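Local atomic coordinates of putative isohexenylglutaconyl-CoA hydratase (Pseudomonas aeruginosa, PDB entry 4ZU2), a protein that probably hydrates isohexenylglutaconyl-CoA in the breakdown of acyclic terpenes such as citronellate, as a member of the crotonase (enoyl-CoA hydratase/isomerase) family. Residues 81-84 against 85-89; 92-95 against 96-100. All coordinates share one frame; numbering follows the deposited sequence.

Contact 1: residues 81-84 against 85-89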
ATOM      1  N   ALA A  81      13.846  -8.236  32.018  1.00 12.60           N
ATOM      2  CA  ALA A  81      13.803  -7.594  30.711  1.00 16.26           C
ATOM      3  C   ALA A  81      14.445  -8.416  29.599  1.00 16.53           C
ATOM      4  O   ALA A  81      13.960  -8.447  28.471  1.00 21.54           O
ATOM      5  CB  ALA A  81      14.454  -6.263  30.817  1.00 12.30           C
ATOM      6  N   GLU A  82      15.526  -9.107  29.925  1.00 12.49           N
ATOM      7  CA  GLU A  82      16.246  -9.857  28.935  1.00 14.51           C
ATOM      8  C   GLU A  82      15.408 -11.019  28.414  1.00 22.60           C
ATOM      9  O   GLU A  82      15.509 -11.386  27.229  1.00 20.95           O
ATOM     10  CB  GLU A  82      17.603 -10.275  29.470  1.00 17.94           C
ATOM     11  CG  GLU A  82      18.639  -9.167  29.330  1.00 23.34           C
ATOM     12  CD  GLU A  82      18.878  -8.803  27.859  1.00 23.92           C
ATOM     13  OE1 GLU A  82      19.595  -9.567  27.193  1.00 26.82           O
ATOM     14  OE2 GLU A  82      18.299  -7.802  27.365  1.00 17.74           O
ATOM     15  N   ALA A  83      14.526 -11.552  29.254  1.00 19.56           N
ATOM     16  CA  ALA A  83      13.709 -12.699  28.859  1.00 14.09           C
ATOM     17  C   ALA A  83      12.622 -12.200  27.955  1.00  9.64           C
ATOM     18  O   ALA A  83      12.270 -12.871  26.974  1.00 14.87           O
ATOM     19  CB  ALA A  83      13.084 -13.436  30.104  1.00 19.85           C
ATOM     20  N   TYR A  84      12.039 -11.048  28.299  1.00  8.17           N
ATOM     21  CA  TYR A  84      11.009 -10.487  27.445  1.00  9.90           C
ATOM     22  C   TYR A  84      11.572 -10.206  26.045  1.00 12.83           C
ATOM     23  O   TYR A  84      10.932 -10.526  25.076  1.00 14.49           O
ATOM     24  CB  TYR A  84      10.340  -9.265  28.107  1.00 10.64           C
ATOM     25  CG  TYR A  84       9.382  -9.729  29.190  1.00 21.00           C
ATOM     26  CD1 TYR A  84       8.211 -10.409  28.855  1.00 23.45           C
ATOM     27  CD2 TYR A  84       9.671  -9.558  30.541  1.00 24.94           C
ATOM     28  CE1 TYR A  84       7.339 -10.879  29.837  1.00 23.56           C
ATOM     29  CE2 TYR A  84       8.809 -10.037  31.522  1.00 30.01           C
ATOM     30  CZ  TYR A  84       7.652 -10.705  31.158  1.00 28.78           C
ATOM     31  OH  TYR A  84       6.777 -11.161  32.102  1.00 34.41           O
ATOM     32  N   ARG A  85      12.789  -9.645  25.965  1.00 13.44           N
ATOM     33  CA  ARG A  85      13.436  -9.303  24.691  1.00 14.84           C
ATOM     34  C   ARG A  85      13.691 -10.535  23.834  1.00 13.22           C
ATOM     35  O   ARG A  85      13.295 -10.597  22.664  1.00 18.69           O
ATOM     36  CB  ARG A  85      14.755  -8.551  24.963  1.00 11.85           C
ATOM     37  CG  ARG A  85      15.464  -7.908  23.827  1.00  8.92           C
ATOM     38  CD  ARG A  85      16.849  -7.288  24.277  1.00 11.60           C
ATOM     39  NE  ARG A  85      17.824  -8.279  24.740  1.00 13.13           N
ATOM     40  CZ  ARG A  85      18.332  -9.266  23.997  1.00 18.83           C
ATOM     41  NH1 ARG A  85      17.993  -9.425  22.719  1.00 18.33           N
ATOM     42  NH2 ARG A  85      19.216 -10.086  24.517  1.00 24.17           N
ATOM     43  N   THR A  86      14.320 -11.540  24.417  1.00 12.29           N
ATOM     44  CA  THR A  86      14.761 -12.720  23.672  1.00 19.34           C
ATOM     45  C   THR A  86      13.601 -13.574  23.155  1.00 24.13           C
ATOM     46  O   THR A  86      13.645 -14.097  22.042  1.00 26.40           O
ATOM     47  CB  THR A  86      15.662 -13.592  24.556  1.00 19.47           C
ATOM     48  OG1 THR A  86      16.945 -13.004  24.657  1.00 25.79           O
ATOM     49  CG2 THR A  86      15.839 -14.914  23.979  1.00 20.14           C
ATOM     50  N   LEU A  87      12.572 -13.712  23.980  1.00 23.84           N
ATOM     51  CA  LEU A  87      11.361 -14.454  23.623  1.00 17.62           C
ATOM     52  C   LEU A  87      10.450 -13.708  22.632  1.00 17.05           C
ATOM     53  O   LEU A  87       9.927 -14.357  21.722  1.00 19.96           O
ATOM     54  CB  LEU A  87      10.577 -14.856  24.899  1.00 23.68           C
ATOM     55  CG  LEU A  87      11.313 -15.784  25.890  1.00 31.61           C
ATOM     56  CD1 LEU A  87      10.654 -15.862  27.291  1.00 34.35           C
ATOM     57  CD2 LEU A  87      11.394 -17.176  25.333  1.00 37.07           C
ATOM     58  N   ASN A  88      10.239 -12.390  22.809  1.00 14.56           N
ATOM     59  CA  ASN A  88       9.564 -11.545  21.780  1.00  9.13           C
ATOM     60  C   ASN A  88      10.324 -11.579  20.425  1.00 18.14           C
ATOM     61  O   ASN A  88       9.739 -11.815  19.390  1.00 15.07           O
ATOM     62  CB  ASN A  88       9.365 -10.093  22.270  1.00  6.95           C
ATOM     63  CG  ASN A  88       8.504  -9.246  21.336  1.00 17.59           C
ATOM     64  OD1 ASN A  88       8.970  -8.261  20.754  1.00 15.25           O
ATOM     65  ND2 ASN A  88       7.230  -9.609  21.209  1.00 20.18           N
ATOM     66  N   ARG A  89      11.647 -11.421  20.444  1.00 15.59           N
ATOM     67  CA  ARG A  89      12.398 -11.501  19.191  1.00 14.32           C
ATOM     68  C   ARG A  89      12.269 -12.858  18.495  1.00 15.19           C
ATOM     69  O   ARG A  89      12.158 -12.921  17.266  1.00  7.69           O
ATOM     70  CB  ARG A  89      13.884 -11.173  19.361  1.00 14.29           C
ATOM     71  CG  ARG A  89      14.604 -11.138  18.023  1.00 17.01           C
ATOM     72  CD  ARG A  89      14.031 -10.056  17.158  1.00 15.75           C
ATOM     73  NE  ARG A  89      14.703  -9.869  15.880  1.00  8.33           N
ATOM     74  CZ  ARG A  89      14.401 -10.542  14.775  1.00 14.41           C
ATOM     75  NH1 ARG A  89      13.440 -11.459  14.800  1.00 18.92           N
ATOM     76  NH2 ARG A  89      15.046 -10.282  13.645  1.00 13.36           N
TER
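E82 and R85 form a salt bridge three residues apart, an i to i+3 pair on the first turns of helix 81-99. E82 OE2 accepts a hydrogen bond from R85 NE at 2.7 Å, and E82 OE1 accepts one from R85 NH2 at 2.8 Å. The arginine thus grips the carboxylate side-on, with one nitrogen for each oxygen. Both oxygens lie nearly in the guanidinium plane and use their syn sides. The carboxylate is turned against that plane by 31°, so the nitrogens sit somewhat out of its own plane. Two bonds of this kind limit rotation of both groups. The torsions explain the meeting. R85 sends CG anti to its own N (chi1 -170°) and then bends at chi3, while E82 bends at chi2. The two chains run alongside each other on the surface of the protein.

The backbone beneath is regular alpha-helix. R85 N, T86 N, L87 N and N88 N donate to the O atoms of A81, E82, A83 and Y84. E82 O has a second, weak partner in T86 OG1 at 3.4 Å.

Y84 and N88 serve other neighbours. Y84 OH is hydrogen-bonded to M73 O and N88 OD1 to Q148 NE2. The second subunit also packs here, with its A239 on Y84, its R236 on R85 and its F238 on N88. The apolar contact along the helix is a light one: A83 CB meets L87 CD1 at 4.4 Å.

Contact 2: residues 92-95 against 96-100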
ATOM      1  N   GLY A  92       9.365 -12.896  16.648  1.00  6.36           N
ATOM      2  CA  GLY A  92       9.626 -12.158  15.423  1.00 10.18           C
ATOM      3  C   GLY A  92      10.311 -13.048  14.390  1.00 13.25           C
ATOM      4  O   GLY A  92      10.060 -12.925  13.189  1.00 15.11           O
ATOM      5  N   SER A  93      11.177 -13.939  14.852  1.00 10.58           N
ATOM      6  CA  SER A  93      11.817 -14.883  13.945  1.00 13.34           C
ATOM      7  C   SER A  93      10.790 -15.829  13.349  1.00 15.48           C
ATOM      8  O   SER A  93      10.915 -16.184  12.187  1.00 11.26           O
ATOM      9  CB  SER A  93      12.913 -15.677  14.635  1.00 11.01           C
ATOM     10  OG  SER A  93      13.887 -14.824  15.163  1.00 14.74           O
ATOM     11  N   LEU A  94       9.768 -16.228  14.107  1.00 12.86           N
ATOM     12  CA  LEU A  94       8.716 -17.080  13.515  1.00 11.14           C
ATOM     13  C   LEU A  94       8.037 -16.358  12.349  1.00 13.81           C
ATOM     14  O   LEU A  94       7.786 -16.957  11.345  1.00 19.09           O
ATOM     15  CB  LEU A  94       7.668 -17.515  14.537  1.00 15.07           C
ATOM     16  CG  LEU A  94       6.315 -17.996  13.997  1.00 16.77           C
ATOM     17  CD1 LEU A  94       6.449 -19.133  13.032  1.00 19.38           C
ATOM     18  CD2 LEU A  94       5.444 -18.462  15.156  1.00 21.85           C
ATOM     19  N   LEU A  95       7.740 -15.065  12.505  1.00 17.15           N
ATOM     20  CA  LEU A  95       6.994 -14.325  11.500  1.00 16.73           C
ATOM     21  C   LEU A  95       7.864 -14.147  10.273  1.00 16.54           C
ATOM     22  O   LEU A  95       7.384 -14.193   9.139  1.00 11.83           O
ATOM     23  CB  LEU A  95       6.510 -12.951  12.025  1.00 15.85           C
ATOM     24  CG  LEU A  95       5.540 -12.876  13.218  1.00 21.08           C
ATOM     25  CD1 LEU A  95       5.290 -11.399  13.680  1.00 19.05           C
ATOM     26  CD2 LEU A  95       4.216 -13.590  12.945  1.00 20.24           C
ATOM     27  N   GLU A  96       9.160 -14.002  10.505  1.00 15.44           N
ATOM     28  CA  GLU A  96      10.090 -13.797   9.409  1.00 18.75           C
ATOM     29  C   GLU A  96      10.158 -15.035   8.548  1.00 20.41           C
ATOM     30  O   GLU A  96      10.153 -14.937   7.315  1.00 17.23           O
ATOM     31  CB  GLU A  96      11.508 -13.493   9.907  1.00 15.31           C
ATOM     32  CG  GLU A  96      11.688 -12.112  10.425  1.00 18.65           C
ATOM     33  CD  GLU A  96      13.157 -11.793  10.761  1.00 19.94           C
ATOM     34  OE1 GLU A  96      13.787 -11.082   9.929  1.00 10.93           O
ATOM     35  OE2 GLU A  96      13.649 -12.233  11.856  1.00 16.48           O
ATOM     36  N   GLU A  97      10.255 -16.183   9.214  1.00 17.50           N
ATOM     37  CA  GLU A  97      10.442 -17.467   8.552  1.00 13.68           C
ATOM     38  C   GLU A  97       9.141 -18.045   7.975  1.00 22.36           C
ATOM     39  O   GLU A  97       9.174 -18.884   7.065  1.00 18.39           O
ATOM     40  CB  GLU A  97      11.120 -18.454   9.489  1.00 12.03           C
ATOM     41  CG  GLU A  97      12.494 -17.994  10.071  1.00 25.63           C
ATOM     42  CD  GLU A  97      12.817 -18.581  11.490  1.00 24.01           C
ATOM     43  OE1 GLU A  97      12.085 -19.441  11.991  1.00 27.17           O
ATOM     44  OE2 GLU A  97      13.820 -18.192  12.101  1.00 24.23           O
ATOM     45  N   ALA A  98       8.001 -17.591   8.486  1.00 19.83           N
ATOM     46  CA  ALA A  98       6.747 -17.994   7.896  1.00 22.72           C
ATOM     47  C   ALA A  98       6.533 -17.146   6.620  1.00 22.12           C
ATOM     48  O   ALA A  98       6.301 -17.689   5.539  1.00 21.02           O
ATOM     49  CB  ALA A  98       5.608 -17.817   8.883  1.00 19.88           C
ATOM     50  N   GLN A  99       6.619 -15.823   6.778  1.00 22.19           N
ATOM     51  CA  GLN A  99       6.554 -14.847   5.684  1.00 22.13           C
ATOM     52  C   GLN A  99       7.426 -15.268   4.507  1.00 15.73           C
ATOM     53  O   GLN A  99       7.032 -15.153   3.336  1.00 15.95           O
ATOM     54  CB  GLN A  99       7.009 -13.458   6.168  1.00 22.94           C
ATOM     55  CG  GLN A  99       7.004 -12.318   5.086  1.00 10.27           C
ATOM     56  CD  GLN A  99       5.675 -11.613   4.985  1.00 21.26           C
ATOM     57  OE1 GLN A  99       4.625 -12.244   5.025  1.00 22.54           O
ATOM     58  NE2 GLN A  99       5.710 -10.284   4.930  1.00 20.90           N
ATOM     59  N   ALA A 100       8.599 -15.780   4.823  1.00 14.96           N
ATOM     60  CA  ALA A 100       9.585 -16.072   3.795  1.00 19.28           C
ATOM     61  C   ALA A 100       9.603 -17.536   3.399  1.00 21.01           C
ATOM     62  O   ALA A 100      10.468 -17.948   2.644  1.00 21.93           O
ATOM     63  CB  ALA A 100      10.997 -15.589   4.255  1.00 11.45           C
TER
HETATM   64  O   HOH W   1      15.462 -14.296  12.630  1.00 23.71           O
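S93 and E96 are joined by water, three residues apart on the last turns of helix 81-99. The water donates to E96 OE2 at 2.9 Å and is hydrogen-bonded to S93 OG at 3.0 Å. The two side-chain oxygens are themselves 4.2 Å apart, S93 OG to E96 OE2, so the water spans the gap. E96 OE2 also forms a salt bridge with R89, and S93 OG has a weak bond to R89 O.

The E97 side chain lies against the S93 carbonyl, with CG anti to its own carbonyl carbon (chi1 -57°). Its CD is the atom nearest S93 O, at 3.1 Å. The carboxylate then reaches S93 CB with OE2 at 3.7 Å. E97 OE2 is salt-bridged to R40 NH2, and Q99 OE1 is hydrogen-bonded to R163 NH1 of the third subunit.

The apolar contact is L94 CD1 against A98 CB at 4.4 Å. Around it, L43 of helix 33-47 packs on both residues, while L95 meets L120 of helix 116-121 and F152 of helix 149-157.

Backbone bonds run from the N atoms of E96, E97, A98 and Q99 to the O atoms of G92, S93, L94 and L95. These inner, C-terminal turns of helix 81-99 pack L94, L95 and A98 into the crotonase fold, just before strand 104-109.

Helix 81-99 follows helix 70-76 and leads into strand 104-109 of the main sheet. Contact 1 (81-89) comes first, and contact 2 (92-100) follows in series. They neither nest nor cross. Each spans about two turns and closes no long loop. Their centres are about 17 Å apart, yet R89, the last residue of contact 1, reaches forward and joins them. R89 also binds D232 and G228 of the second subunit. Both contacts touch that subunit. Contact 1 sits at the outer end of the helix. Contact 2 lies deeper, against helices 33-47, 116-121 and 149-157, and also reaches the third subunit.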